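Long-range contacts in acetone carboxylase alpha subunit (Xanthobacter autotrophicus Py2, PDB 5M45), which is the alpha subunit of a carboxylase complex, carries a bound manganese ion and belongs to the hydantoinase B/oxoprolinase family: residues Ile110-Met115 against Val149-His155; Gly172-Val176 against Asp233-Arg237. All blocks are in the same frame, centred on the assembly; numbering follows the deposited sequence.

Interaction 1 of 2, residues Ile110-Met115 against Val149-His155. With MN (manganese (II) ion), chain M.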
loop_
_atom_site.group_PDB
_atom_site.type_symbol
_atom_site.label_atom_id
_atom_site.label_comp_id
_atom_site.label_asym_id
_atom_site.label_seq_id
_atom_site.Cartn_x
_atom_site.Cartn_y
_atom_site.Cartn_z
ATOM N N ILE A 110 -6.375 -24.076 -4.545
ATOM C CA ILE A 110 -6.017 -23.198 -5.686
ATOM C C ILE A 110 -4.597 -22.664 -5.517
ATOM O O ILE A 110 -3.905 -22.380 -6.499
ATOM C CB ILE A 110 -7.057 -22.043 -5.904
ATOM C CG1 ILE A 110 -6.940 -21.455 -7.320
ATOM C CG2 ILE A 110 -6.911 -20.950 -4.838
ATOM C CD1 ILE A 110 -8.126 -20.601 -7.715
ATOM N N HIS A 111 -4.135 -22.557 -4.271
ATOM C CA HIS A 111 -2.803 -22.021 -3.985
ATOM C C HIS A 111 -1.655 -22.992 -4.201
ATOM O O HIS A 111 -0.484 -22.585 -4.157
ATOM C CB HIS A 111 -2.784 -21.367 -2.594
ATOM C CG HIS A 111 -3.745 -20.231 -2.490
ATOM N ND1 HIS A 111 -3.509 -19.004 -3.072
ATOM C CD2 HIS A 111 -4.983 -20.152 -1.949
ATOM C CE1 HIS A 111 -4.548 -18.219 -2.870
ATOM N NE2 HIS A 111 -5.454 -18.892 -2.184
ATOM N N VAL A 112 -1.957 -24.250 -4.505
ATOM C CA VAL A 112 -0.947 -25.184 -5.025
ATOM C C VAL A 112 -0.307 -24.511 -6.270
ATOM O O VAL A 112 0.924 -24.368 -6.344
ATOM C CB VAL A 112 -1.537 -26.580 -5.358
ATOM C CG1 VAL A 112 -0.557 -27.426 -6.140
ATOM C CG2 VAL A 112 -1.988 -27.310 -4.096
ATOM N N GLY A 113 -1.159 -24.030 -7.188
ATOM C CA GLY A 113 -0.711 -23.325 -8.390
ATOM C C GLY A 113 -0.160 -21.935 -8.158
ATOM O O GLY A 113 0.880 -21.594 -8.713
ATOM N N THR A 114 -0.836 -21.106 -7.338
ATOM C CA THR A 114 -0.365 -19.704 -7.107
ATOM C C THR A 114 1.011 -19.650 -6.420
ATOM O O THR A 114 1.883 -18.884 -6.833
ATOM C CB THR A 114 -1.348 -18.842 -6.314
ATOM O OG1 THR A 114 -1.448 -19.346 -4.982
ATOM C CG2 THR A 114 -2.712 -18.843 -6.942
ATOM N N MET A 115 1.242 -20.475 -5.416
ATOM C CA MET A 115 2.536 -20.455 -4.663
ATOM C C MET A 115 3.680 -21.025 -5.537
ATOM O O MET A 115 4.814 -20.515 -5.499
ATOM C CB MET A 115 2.433 -21.194 -3.322
ATOM C CG MET A 115 1.557 -20.472 -2.294
ATOM S SD MET A 115 1.461 -21.223 -0.627
ATOM C CE MET A 115 0.710 -22.794 -0.938
ATOM N N VAL A 149 -4.692 -15.123 -6.347
ATOM C CA VAL A 149 -6.120 -14.873 -6.443
ATOM C C VAL A 149 -6.465 -13.430 -6.070
ATOM O O VAL A 149 -7.116 -12.708 -6.851
ATOM C CB VAL A 149 -6.901 -15.846 -5.520
ATOM C CG1 VAL A 149 -8.385 -15.473 -5.519
ATOM C CG2 VAL A 149 -6.701 -17.284 -5.946
ATOM N N HIS A 150 -6.013 -13.012 -4.891
ATOM C CA HIS A 150 -6.285 -11.655 -4.384
ATOM C C HIS A 150 -5.373 -11.357 -3.201
ATOM O O HIS A 150 -4.795 -12.285 -2.636
ATOM C CB HIS A 150 -7.789 -11.432 -4.023
ATOM C CG HIS A 150 -8.334 -12.310 -2.935
ATOM N ND1 HIS A 150 -9.564 -12.087 -2.367
ATOM C CD2 HIS A 150 -7.831 -13.395 -2.301
ATOM C CE1 HIS A 150 -9.830 -13.037 -1.482
ATOM N NE2 HIS A 150 -8.795 -13.842 -1.424
ATOM N N PRO A 151 -5.237 -10.079 -2.816
ATOM C CA PRO A 151 -4.310 -9.741 -1.718
ATOM C C PRO A 151 -4.567 -10.419 -0.355
ATOM O O PRO A 151 -3.604 -10.732 0.352
ATOM C CB PRO A 151 -4.415 -8.220 -1.619
ATOM C CG PRO A 151 -4.800 -7.791 -3.028
ATOM C CD PRO A 151 -5.761 -8.856 -3.486
ATOM N N CYS A 152 -5.817 -10.733 -0.008
ATOM C CA CYS A 152 -6.103 -11.400 1.251
ATOM C C CYS A 152 -5.587 -12.855 1.423
ATOM O O CYS A 152 -5.615 -13.391 2.549
ATOM C CB CYS A 152 -7.580 -11.313 1.607
ATOM S SG CYS A 152 -8.031 -9.674 2.250
ATOM N N ASP A 153 -5.145 -13.506 0.332
ATOM C CA ASP A 153 -4.504 -14.796 0.455
ATOM C C ASP A 153 -2.980 -14.605 0.560
ATOM O O ASP A 153 -2.300 -14.388 -0.458
ATOM C CB ASP A 153 -4.888 -15.716 -0.684
ATOM C CG ASP A 153 -6.343 -16.126 -0.630
ATOM O OD1 ASP A 153 -6.954 -16.058 0.471
ATOM O OD2 ASP A 153 -6.921 -16.520 -1.679
ATOM N N ILE A 154 -2.467 -14.677 1.776
ATOM C CA ILE A 154 -1.061 -14.418 2.021
ATOM C C ILE A 154 -0.254 -15.727 2.021
ATOM O O ILE A 154 -0.626 -16.699 2.730
ATOM C CB ILE A 154 -0.842 -13.720 3.394
ATOM C CG1 ILE A 154 -1.755 -12.478 3.559
ATOM C CG2 ILE A 154 0.627 -13.383 3.584
ATOM C CD1 ILE A 154 -1.466 -11.355 2.592
ATOM N N HIS A 155 0.831 -15.738 1.247
ATOM C CA HIS A 155 1.775 -16.869 1.188
ATOM C C HIS A 155 3.034 -16.631 2.060
ATOM O O HIS A 155 3.600 -15.533 2.024
ATOM C CB HIS A 155 2.303 -17.146 -0.236
ATOM C CG HIS A 155 1.275 -17.088 -1.316
ATOM N ND1 HIS A 155 1.601 -16.777 -2.621
ATOM C CD2 HIS A 155 -0.056 -17.342 -1.308
ATOM C CE1 HIS A 155 0.504 -16.825 -3.371
ATOM N NE2 HIS A 155 -0.515 -17.158 -2.589
HETATM MN MN MN M . -8.904 -15.729 -0.068
#
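His111 and Asp153 meet at the centre of this contact, the ring reaching the carboxylate with its edge. His111 NE2 donates a weak hydrogen bond to Asp153 OD2, 2.8 Å long but bent to 128° at the hydrogen. The acceptor lies near the plane of the imidazole, while the carboxylate plane stands almost perpendicular to it, at 89°. Asp153 OD1 binds the manganese ion at 2.0 Å, and His150 NE2 is a second ligand at 2.3 Å. Asp153 OD2 is a longer, weaker ligand at 2.7 Å, so this oxygen lies between the metal and His111 NE2. His111 thus lies in the second shell and probably helps to orient the carboxylate.

The other nitrogen of the ring is held from its own helix. His111 ND1 and Thr114 OG1 share a hydrogen bond of 2.8 Å, in which either could be the donor. With chi1 at 67° the Thr114 hydroxyl folds back over its own backbone toward His111 ND1. Both ring nitrogens have a partner, one of them weak, which probably limits rotation of the ring.

His155 NE2 comes within 3.6 Å of His111 ND1, and the two imidazole planes meet obliquely. Met115 CG lies over one face of His155, 3.6 Å from the ring centroid, as a CH-pi contact. His155 NE2 makes a weak hydrogen bond to Asn148.

On the apolar side, Val149 CG2 packs 3.8 Å from Ile110 CG2 and also touches His111 CE1. Trp401 of helix 401-422 adjoins both Ile110 and Val149. The type I beta turn His150-Asp153 leads into strand 153-162. His150 and Asp153 supply two protein ligands of a buried His/Asp manganese site, with His175 as the third; the helix start packs behind them.

Interaction 2 of 2, residues Gly172-Val176 against Asp233-Arg237; sequences GVTHV and DERTR. With MN (manganese (II) ion), chain M.
The guanidinium of Arg237 meets Thr174 at its edge, and CA of Glu234, from its own helix, lies 3.3 Å above one face, toward the rim. Arg237 NH1 donates to Thr174 OG1 over 2.9 Å, with an angle of 153° at the hydrogen. The oxygen is only 3° out of the guanidinium plane. A bend at chi3 (-57°) folds the arginine chain, and Arg237 CD passes 3.5 Å from Gly172 O. Arg237 NE is hydrogen-bonded to Thr156 OG1, so the group is held at two nitrogens.

The other flat group is the imidazole of His175. The His175 side chain leaves the strand away from the helix. His175 ND1 binds the manganese ion at 2.3 Å, its NE2 is hydrogen-bonded to Ser186, and Phe456 meets the ring edge-to-face.

Thr174 CG2 packs on Arg237 CG at 3.7 Å, and Val176 CG1 rests 3.6 Å from Asp233 OD2. A water donates to both His175 O and Asp233 OD2, joining the end of the strand to the helix. The arrangement is a helix packed nearly antiparallel on one face of an antiparallel beta-sheet, whose other face presents a metal-binding histidine.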
loop_
_atom_site.group_PDB
_atom_site.type_symbol
_atom_site.label_atom_id
_atom_site.label_comp_id
_atom_site.label_asym_id
_atom_site.label_seq_id
_atom_site.Cartn_x
_atom_site.Cartn_y
_atom_site.Cartn_z
ATOM N N GLY A 172 2.937 -22.147 2.536
ATOM C CA GLY A 172 1.722 -22.118 3.359
ATOM C C GLY A 172 0.913 -20.854 3.126
ATOM O O GLY A 172 1.482 -19.754 3.033
ATOM N N VAL A 173 -0.403 -21.003 2.969
ATOM C CA VAL A 173 -1.323 -19.881 2.701
ATOM C C VAL A 173 -2.429 -19.824 3.741
ATOM O O VAL A 173 -2.930 -20.881 4.168
ATOM C CB VAL A 173 -1.907 -19.944 1.278
ATOM C CG1 VAL A 173 -2.670 -21.257 1.041
ATOM C CG2 VAL A 173 -2.828 -18.748 0.984
ATOM N N THR A 174 -2.796 -18.608 4.162
ATOM C CA THR A 174 -4.024 -18.362 4.941
ATOM C C THR A 174 -4.814 -17.218 4.291
ATOM O O THR A 174 -4.225 -16.193 3.897
ATOM C CB THR A 174 -3.763 -17.903 6.392
ATOM O OG1 THR A 174 -2.909 -16.754 6.382
ATOM C CG2 THR A 174 -3.112 -18.982 7.231
ATOM N N HIS A 175 -6.126 -17.369 4.198
ATOM C CA HIS A 175 -7.001 -16.225 3.895
ATOM C C HIS A 175 -7.121 -15.334 5.138
ATOM O O HIS A 175 -7.651 -15.789 6.149
ATOM C CB HIS A 175 -8.408 -16.671 3.461
ATOM C CG HIS A 175 -9.338 -15.510 3.240
ATOM N ND1 HIS A 175 -9.650 -15.021 1.993
ATOM C CD2 HIS A 175 -9.924 -14.666 4.130
ATOM C CE1 HIS A 175 -10.411 -13.944 2.119
ATOM N NE2 HIS A 175 -10.600 -13.712 3.404
ATOM N N VAL A 176 -6.623 -14.092 5.061
ATOM C CA VAL A 176 -6.710 -13.119 6.203
ATOM C C VAL A 176 -7.949 -12.227 6.063
ATOM O O VAL A 176 -8.493 -12.055 4.946
ATOM C CB VAL A 176 -5.439 -12.260 6.367
ATOM C CG1 VAL A 176 -4.204 -13.160 6.475
ATOM C CG2 VAL A 176 -5.259 -11.246 5.206
ATOM N N ASP A 233 -2.352 -15.265 12.055
ATOM C CA ASP A 233 -2.349 -15.953 10.751
ATOM C C ASP A 233 -0.909 -16.144 10.221
ATOM O O ASP A 233 -0.573 -17.194 9.646
ATOM C CB ASP A 233 -3.253 -15.234 9.711
ATOM C CG ASP A 233 -4.767 -15.405 10.015
ATOM O OD1 ASP A 233 -5.165 -16.307 10.811
ATOM O OD2 ASP A 233 -5.605 -14.633 9.452
ATOM N N GLU A 234 -0.043 -15.158 10.462
ATOM C CA GLU A 234 1.346 -15.280 10.078
ATOM C C GLU A 234 2.089 -16.390 10.859
ATOM O O GLU A 234 2.838 -17.178 10.270
ATOM C CB GLU A 234 2.073 -13.924 10.171
ATOM C CG GLU A 234 3.589 -13.981 9.941
ATOM C CD GLU A 234 4.206 -12.596 9.777
ATOM O OE1 GLU A 234 4.043 -11.754 10.698
ATOM O OE2 GLU A 234 4.851 -12.366 8.721
ATOM N N ARG A 235 1.893 -16.438 12.177
ATOM C CA ARG A 235 2.497 -17.501 12.992
ATOM C C ARG A 235 1.978 -18.890 12.577
ATOM O O ARG A 235 2.762 -19.848 12.567
ATOM C CB ARG A 235 2.308 -17.251 14.500
ATOM C CG ARG A 235 2.918 -15.923 14.984
ATOM C CD ARG A 235 4.456 -15.882 14.802
ATOM N NE ARG A 235 5.021 -14.629 15.202
ATOM C CZ ARG A 235 6.335 -14.362 15.255
ATOM N NH1 ARG A 235 6.770 -13.165 15.627
ATOM N NH2 ARG A 235 7.254 -15.263 14.931
ATOM N N THR A 236 0.686 -18.980 12.213
ATOM C CA THR A 236 0.092 -20.184 11.627
ATOM C C THR A 236 0.841 -20.685 10.383
ATOM O O THR A 236 1.158 -21.877 10.278
ATOM C CB THR A 236 -1.414 -19.932 11.235
ATOM O OG1 THR A 236 -2.163 -19.648 12.440
ATOM C CG2 THR A 236 -2.020 -21.116 10.547
ATOM N N ARG A 237 1.138 -19.778 9.453
ATOM C CA ARG A 237 1.832 -20.162 8.215
ATOM C C ARG A 237 3.287 -20.626 8.498
ATOM O O ARG A 237 3.743 -21.649 7.955
ATOM C CB ARG A 237 1.861 -19.018 7.191
ATOM C CG ARG A 237 0.500 -18.580 6.658
ATOM C CD ARG A 237 0.596 -17.526 5.548
ATOM N NE ARG A 237 1.327 -16.314 5.947
ATOM C CZ ARG A 237 0.791 -15.241 6.517
ATOM N NH1 ARG A 237 -0.502 -15.157 6.797
ATOM N NH2 ARG A 237 1.573 -14.209 6.821
HETATM MN MN MN M . -8.904 -15.729 -0.068
HETATM O O HOH W 1 -8.091 -15.085 8.713
#

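Along the chain the contacts come in series, neither nested nor crossed. Interaction 1 closes first, bringing the turn and first residues of strand 153-162 back to the start of helix 111-124 and enclosing strand 138-141. The chain then runs through strand 153-162 and returns in its antiparallel neighbour, strand 165-175. Interaction 2 closes a longer loop of 56 residues, laying helix 227-255 on that second strand. The two contacts touch through probable backbone hydrogen bonds, Ile154 with Thr174 in the sheet and Cys152 with Val176 just beyond it. Both reach the same manganese ion.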